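Local structure of O-methyltransferase (Burkholderia thailandensis, 3MCZ) at residues A195-L198 and Q203-G206; L283-M288 and G324-A329. The protein probably transfers a methyl group from S-adenosylmethionine to an oxygen of its substrate, apparently as a dimer. One frame throughout, in Å; residues are numbered along the deposited sequence.

Interaction 1 of 2, residues A195-L198 and Q203-G206; sequences AQVL and QLTG
L204 meets two consecutive residues of the helix, V197 and L198; no hydrogen bond crosses between 195-198 and 203-206, the side-chain contacts are apolar, and L198 also lies against backbone atoms. L204 CD1 lies 3.5 Å from V197 CG1, tighter than usual for two carbons, while L198 CD1 rests 3.7 Å from L204 CB. The valine methyl is brought there by a first torsion that sets CG1 opposite the backbone N (chi1 169°), and L204 comes across it at a slant, its extended second torsion (chi2 179°) pointing CD1 toward the helix, where it meets that methyl. L198 meets L204 from the same side, nearer its backbone: its CG lies 3.8 Å from L204 O, and its CD2 reaches on to the main chain, 3.9 Å from G206 N. Glycine suits this place because, with no side chain in between, the leucine methyl can lie against the bare main chain. These residues form the helix-to-strand half of a beta-alpha-beta crossover, strand 182-186, helix 192-200 and strand 205-210, in the Rossmann-like methyltransferase domain; the glycine-rich turn opening this helix is consistent with the cofactor-binding loop of the family. T205, whose CB points away from the helix, puts a polar threonine on the exposed side. In the next shell, V171 and F177 pack on V197, and A180 and V183 on L204. R230 NH2 hydrogen-bonds to both L198 O and L204 O, tying the last turn of helix 192-200 to the residue just before strand 205-210, while Q203 NE2 bonds to A180 O.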
ATOM      1  N   ALA A 195      18.075  28.208   7.543  1.00 16.33           N
ATOM      2  CA  ALA A 195      19.232  28.366   6.701  1.00 16.51           C
ATOM      3  C   ALA A 195      18.876  29.112   5.416  1.00 16.55           C
ATOM      4  O   ALA A 195      19.608  30.011   4.996  1.00 16.16           O
ATOM      5  CB  ALA A 195      19.861  26.985   6.383  1.00 16.12           C
ATOM      6  N   GLN A 196      17.759  28.752   4.784  1.00 15.89           N
ATOM      7  CA  GLN A 196      17.391  29.370   3.523  0.50 16.31           C
ATOM      8  C   GLN A 196      16.971  30.820   3.744  1.00 16.06           C
ATOM      9  O   GLN A 196      17.223  31.673   2.899  1.00 17.20           O
ATOM     10  CB  GLN A 196      16.281  28.583   2.829  0.50 16.55           C
ATOM     11  CG  GLN A 196      16.783  27.370   2.080  0.50 18.42           C
ATOM     12  CD  GLN A 196      16.989  27.654   0.609  0.50 20.64           C
ATOM     13  OE1 GLN A 196      16.195  27.228  -0.232  0.50 23.47           O
ATOM     14  NE2 GLN A 196      18.043  28.387   0.288  0.50 21.66           N
ATOM     15  N   VAL A 197      16.330  31.079   4.874  1.00 15.56           N
ATOM     16  CA  VAL A 197      15.929  32.429   5.269  1.00 15.05           C
ATOM     17  C   VAL A 197      17.208  33.278   5.461  1.00 14.25           C
ATOM     18  O   VAL A 197      17.305  34.354   4.914  1.00 13.22           O
ATOM     19  CB  VAL A 197      15.088  32.426   6.578  1.00 15.58           C
ATOM     20  CG1 VAL A 197      14.915  33.857   7.120  1.00 17.07           C
ATOM     21  CG2 VAL A 197      13.666  31.778   6.342  1.00 16.24           C
ATOM     22  N   LEU A 198      18.197  32.770   6.201  1.00 13.22           N
ATOM     23  CA  LEU A 198      19.438  33.536   6.422  1.00 13.87           C
ATOM     24  C   LEU A 198      20.208  33.790   5.116  1.00 14.85           C
ATOM     25  O   LEU A 198      20.775  34.859   4.943  1.00 14.88           O
ATOM     26  CB  LEU A 198      20.320  32.873   7.485  1.00 13.98           C
ATOM     27  CG  LEU A 198      20.112  33.328   8.951  1.00 14.15           C
ATOM     28  CD1 LEU A 198      18.626  33.494   9.286  1.00 13.88           C
ATOM     29  CD2 LEU A 198      20.817  32.396   9.955  1.00 17.80           C
ATOM     30  N   GLN A 203      21.318  40.338   6.727  1.00 12.33           N
ATOM     31  CA  GLN A 203      21.270  41.024   8.012  1.00 12.71           C
ATOM     32  C   GLN A 203      20.827  40.148   9.177  1.00 12.40           C
ATOM     33  O   GLN A 203      20.867  40.590  10.336  1.00 13.33           O
ATOM     34  CB  GLN A 203      20.347  42.250   7.930  1.00 11.90           C
ATOM     35  CG  GLN A 203      18.856  41.988   8.108  1.00 12.63           C
ATOM     36  CD  GLN A 203      18.140  41.338   6.941  1.00 12.08           C
ATOM     37  OE1 GLN A 203      18.704  41.050   5.861  1.00 10.13           O
ATOM     38  NE2 GLN A 203      16.843  41.125   7.144  1.00 13.49           N
ATOM     39  N   LEU A 204      20.327  38.949   8.894  1.00 11.92           N
ATOM     40  CA  LEU A 204      19.728  38.115   9.937  1.00 11.64           C
ATOM     41  C   LEU A 204      20.780  37.196  10.612  1.00 11.05           C
ATOM     42  O   LEU A 204      21.691  36.685   9.969  1.00 10.75           O
ATOM     43  CB  LEU A 204      18.611  37.219   9.351  1.00 10.29           C
ATOM     44  CG  LEU A 204      17.336  37.861   8.803  1.00 11.72           C
ATOM     45  CD1 LEU A 204      16.375  36.803   8.249  1.00  8.70           C
ATOM     46  CD2 LEU A 204      16.645  38.666   9.881  1.00 11.56           C
ATOM     47  N   THR A 205      20.616  37.001  11.908  1.00 11.05           N
ATOM     48  CA  THR A 205      21.247  35.902  12.632  1.00 11.34           C
ATOM     49  C   THR A 205      20.148  35.035  13.256  1.00 11.71           C
ATOM     50  O   THR A 205      18.994  35.460  13.393  1.00 11.84           O
ATOM     51  CB  THR A 205      22.228  36.421  13.714  1.00 11.51           C
ATOM     52  OG1 THR A 205      21.529  37.272  14.608  1.00 14.11           O
ATOM     53  CG2 THR A 205      23.451  37.171  13.098  1.00 11.35           C
ATOM     54  N   GLY A 206      20.489  33.791  13.598  1.00 11.92           N
ATOM     55  CA  GLY A 206      19.488  32.793  13.908  1.00 12.02           C
ATOM     56  C   GLY A 206      19.876  31.902  15.064  1.00 12.56           C
ATOM     57  O   GLY A 206      21.068  31.709  15.345  1.00 13.36           O
TER

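Interaction 2 of 2, residues L283-M288 and G324-A329; sequences LLILTM and GVVRDA
The 2.8 Å hydrogen bond from D328 N to G324 O closes the helical turn that carries V326 towards I285 and L283. Helix 319-328 here covers one face of the seven-stranded Rossmann-like sheet of class I methyltransferases, lying over strand 281-288. Residues alternate along the strand: L283 and I285 direct their CB atoms to this helix, whereas L284 packs against L174 on the reverse face. Both faces of the strand are buried, which suits its run of branched aliphatic residues. The closer approach is made by I285. Its CG1 stands opposite the carbonyl carbon (chi1 -55°) and the chain then extends, carrying CD1 to within 3.6 Å of V326 CG2. The two side chains run alongside each other in opposing senses, and their terminal methyls are the atoms that meet. Valine suits the spot, since its CG2, set opposite the carbonyl carbon, presents a methyl to the strand while the side chain stays short. I270 of helix 263-275 also packs on V326, and A273 of that helix on L283, making this a shared apolar seam. R327 and D328, both charged, lie on the exposed side of the helix. L283 touches V326 more loosely, its CD2 standing 4.5 Å from V326 CG2.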
ATOM      1  N   LEU A 283       5.293  35.731  14.732  1.00 12.97           N
ATOM      2  CA  LEU A 283       5.339  34.304  14.972  1.00 13.31           C
ATOM      3  C   LEU A 283       4.820  33.601  13.705  1.00 13.69           C
ATOM      4  O   LEU A 283       3.711  33.926  13.205  1.00 14.10           O
ATOM      5  CB  LEU A 283       4.415  33.956  16.156  1.00 12.42           C
ATOM      6  CG  LEU A 283       4.250  32.450  16.442  1.00 14.37           C
ATOM      7  CD1 LEU A 283       5.606  31.757  16.713  1.00 12.84           C
ATOM      8  CD2 LEU A 283       3.268  32.171  17.590  1.00 14.13           C
ATOM      9  N   LEU A 284       5.604  32.658  13.175  1.00 12.94           N
ATOM     10  CA  LEU A 284       5.212  31.915  11.986  1.00 13.61           C
ATOM     11  C   LEU A 284       4.914  30.491  12.389  1.00 14.26           C
ATOM     12  O   LEU A 284       5.725  29.857  13.058  1.00 13.39           O
ATOM     13  CB  LEU A 284       6.311  31.895  10.927  1.00 13.50           C
ATOM     14  CG  LEU A 284       6.855  33.245  10.466  1.00 16.10           C
ATOM     15  CD1 LEU A 284       7.900  33.063   9.350  1.00 13.82           C
ATOM     16  CD2 LEU A 284       5.743  34.229  10.034  1.00 15.56           C
ATOM     17  N   ILE A 285       3.742  30.003  11.999  1.00 14.34           N
ATOM     18  CA  ILE A 285       3.404  28.604  12.196  1.00 15.28           C
ATOM     19  C   ILE A 285       2.964  27.989  10.877  1.00 15.01           C
ATOM     20  O   ILE A 285       1.989  28.397  10.297  1.00 15.84           O
ATOM     21  CB  ILE A 285       2.286  28.406  13.216  1.00 15.01           C
ATOM     22  CG1 ILE A 285       2.632  29.070  14.573  1.00 16.29           C
ATOM     23  CG2 ILE A 285       1.983  26.872  13.366  1.00 15.73           C
ATOM     24  CD1 ILE A 285       1.482  29.079  15.609  1.00 13.95           C
ATOM     25  N   LEU A 286       3.714  27.001  10.419  1.00 15.67           N
ATOM     26  CA  LEU A 286       3.376  26.270   9.230  1.00 16.03           C
ATOM     27  C   LEU A 286       2.716  24.970   9.680  1.00 15.03           C
ATOM     28  O   LEU A 286       3.271  24.230  10.489  1.00 14.77           O
ATOM     29  CB  LEU A 286       4.648  25.963   8.472  1.00 16.36           C
ATOM     30  CG  LEU A 286       4.478  25.303   7.124  1.00 19.54           C
ATOM     31  CD1 LEU A 286       3.710  26.215   6.155  1.00 18.54           C
ATOM     32  CD2 LEU A 286       5.892  24.980   6.591  1.00 21.78           C
ATOM     33  N   THR A 287       1.537  24.697   9.153  1.00 15.36           N
ATOM     34  CA  THR A 287       0.770  23.563   9.595  1.00 15.48           C
ATOM     35  C   THR A 287      -0.089  23.030   8.440  1.00 16.11           C
ATOM     36  O   THR A 287      -0.588  23.805   7.596  1.00 14.70           O
ATOM     37  CB  THR A 287      -0.057  23.936  10.839  1.00 15.95           C
ATOM     38  OG1 THR A 287      -0.681  22.763  11.347  1.00 16.83           O
ATOM     39  CG2 THR A 287      -1.162  24.996  10.523  1.00 15.25           C
HETATM   40  N   MSE A 288      -0.255  21.713   8.363  1.00 15.59           N
HETATM   41  CA  MSE A 288      -1.119  21.172   7.321  1.00 15.52           C
HETATM   42  C   MSE A 288      -2.544  21.675   7.538  1.00 14.58           C
HETATM   43  O   MSE A 288      -3.090  21.601   8.639  1.00 14.88           O
HETATM   44  CB  MSE A 288      -1.151  19.646   7.299  1.00 16.00           C
HETATM   45  CG  MSE A 288      -2.033  19.141   6.128  1.00 20.28           C
HETATM   46 SE   MSE A 288      -1.737  17.254   5.802  0.95 25.26          SE
HETATM   47  CE  MSE A 288       0.125  17.608   5.379  1.00 28.22           C
ATOM     48  N   GLY A 324      -6.790  30.627  16.622  1.00 14.10           N
ATOM     49  CA  GLY A 324      -7.419  31.192  17.825  1.00 14.18           C
ATOM     50  C   GLY A 324      -6.455  31.241  18.998  1.00 14.00           C
ATOM     51  O   GLY A 324      -6.454  32.218  19.749  1.00 14.69           O
ATOM     52  N   VAL A 325      -5.592  30.229  19.129  1.00 13.93           N
ATOM     53  CA  VAL A 325      -4.587  30.243  20.200  1.00 14.16           C
ATOM     54  C   VAL A 325      -3.587  31.407  20.040  1.00 15.08           C
ATOM     55  O   VAL A 325      -3.257  32.124  20.994  1.00 15.04           O
ATOM     56  CB  VAL A 325      -3.840  28.916  20.318  1.00 14.36           C
ATOM     57  CG1 VAL A 325      -2.803  29.034  21.437  1.00 13.67           C
ATOM     58  CG2 VAL A 325      -4.824  27.752  20.597  1.00 15.12           C
ATOM     59  N   VAL A 326      -3.166  31.649  18.805  1.00 14.88           N
ATOM     60  CA  VAL A 326      -2.280  32.776  18.507  1.00 14.49           C
ATOM     61  C   VAL A 326      -2.951  34.117  18.851  1.00 16.31           C
ATOM     62  O   VAL A 326      -2.318  34.994  19.476  1.00 15.11           O
ATOM     63  CB  VAL A 326      -1.800  32.711  17.020  1.00 14.41           C
ATOM     64  CG1 VAL A 326      -0.908  33.916  16.651  1.00 11.37           C
ATOM     65  CG2 VAL A 326      -1.048  31.399  16.771  1.00 16.30           C
ATOM     66  N   ARG A 327      -4.222  34.267  18.474  1.00 17.67           N
ATOM     67  CA  ARG A 327      -4.994  35.454  18.879  1.00 19.51           C
ATOM     68  C   ARG A 327      -5.103  35.586  20.394  1.00 19.82           C
ATOM     69  O   ARG A 327      -4.879  36.661  20.924  1.00 19.04           O
ATOM     70  CB  ARG A 327      -6.403  35.454  18.285  1.00 20.31           C
ATOM     71  CG  ARG A 327      -6.399  35.675  16.840  1.00 21.78           C
ATOM     72  CD  ARG A 327      -7.799  36.011  16.290  1.00 25.83           C
ATOM     73  NE  ARG A 327      -7.737  35.799  14.844  1.00 27.04           N
ATOM     74  CZ  ARG A 327      -8.035  34.664  14.223  1.00 29.81           C
ATOM     75  NH1 ARG A 327      -8.541  33.627  14.881  1.00 28.42           N
ATOM     76  NH2 ARG A 327      -7.864  34.600  12.911  1.00 33.42           N
ATOM     77  N   ASP A 328      -5.370  34.472  21.079  1.00 21.06           N
ATOM     78  CA  ASP A 328      -5.454  34.459  22.545  1.00 21.30           C
ATOM     79  C   ASP A 328      -4.145  34.943  23.156  1.00 21.31           C
ATOM     80  O   ASP A 328      -4.168  35.522  24.230  1.00 21.62           O
ATOM     81  CB  ASP A 328      -5.795  33.067  23.129  1.00 21.59           C
ATOM     82  CG  ASP A 328      -7.235  32.620  22.854  1.00 25.03           C
ATOM     83  OD1 ASP A 328      -8.094  33.441  22.459  1.00 25.89           O
ATOM     84  OD2 ASP A 328      -7.495  31.403  22.994  1.00 28.37           O
ATOM     85  N   ALA A 329      -3.024  34.728  22.469  1.00 20.61           N
ATOM     86  CA  ALA A 329      -1.710  35.194  22.935  1.00 21.13           C
ATOM     87  C   ALA A 329      -1.477  36.667  22.669  1.00 20.47           C
ATOM     88  O   ALA A 329      -0.434  37.196  23.018  1.00 22.30           O
ATOM     89  CB  ALA A 329      -0.563  34.327  22.341  1.00 19.88           C
TER

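How the interactions relate
Following the chain from the N terminus, interaction 1 comes first and spans only four intervening residues, the end of helix 192-200 and the turn into strand 205-210. The chain then crosses the sheet, and interaction 2 closes a much longer excursion of 35 residues between strand 281-288 and helix 319-328, including helix 298-310. The two loops lie in series, neither nested nor crossed. The centres of interactions 1 and 2 are about 22 Å apart, and the nearest atoms of interactions 1 and 2 about 7 Å, without touching. Both join helices to the same sheet, on opposite faces: interaction 1 near the edge strand 231-235, interaction 2 beyond strand 251-255, beside the antiparallel strand 341-347.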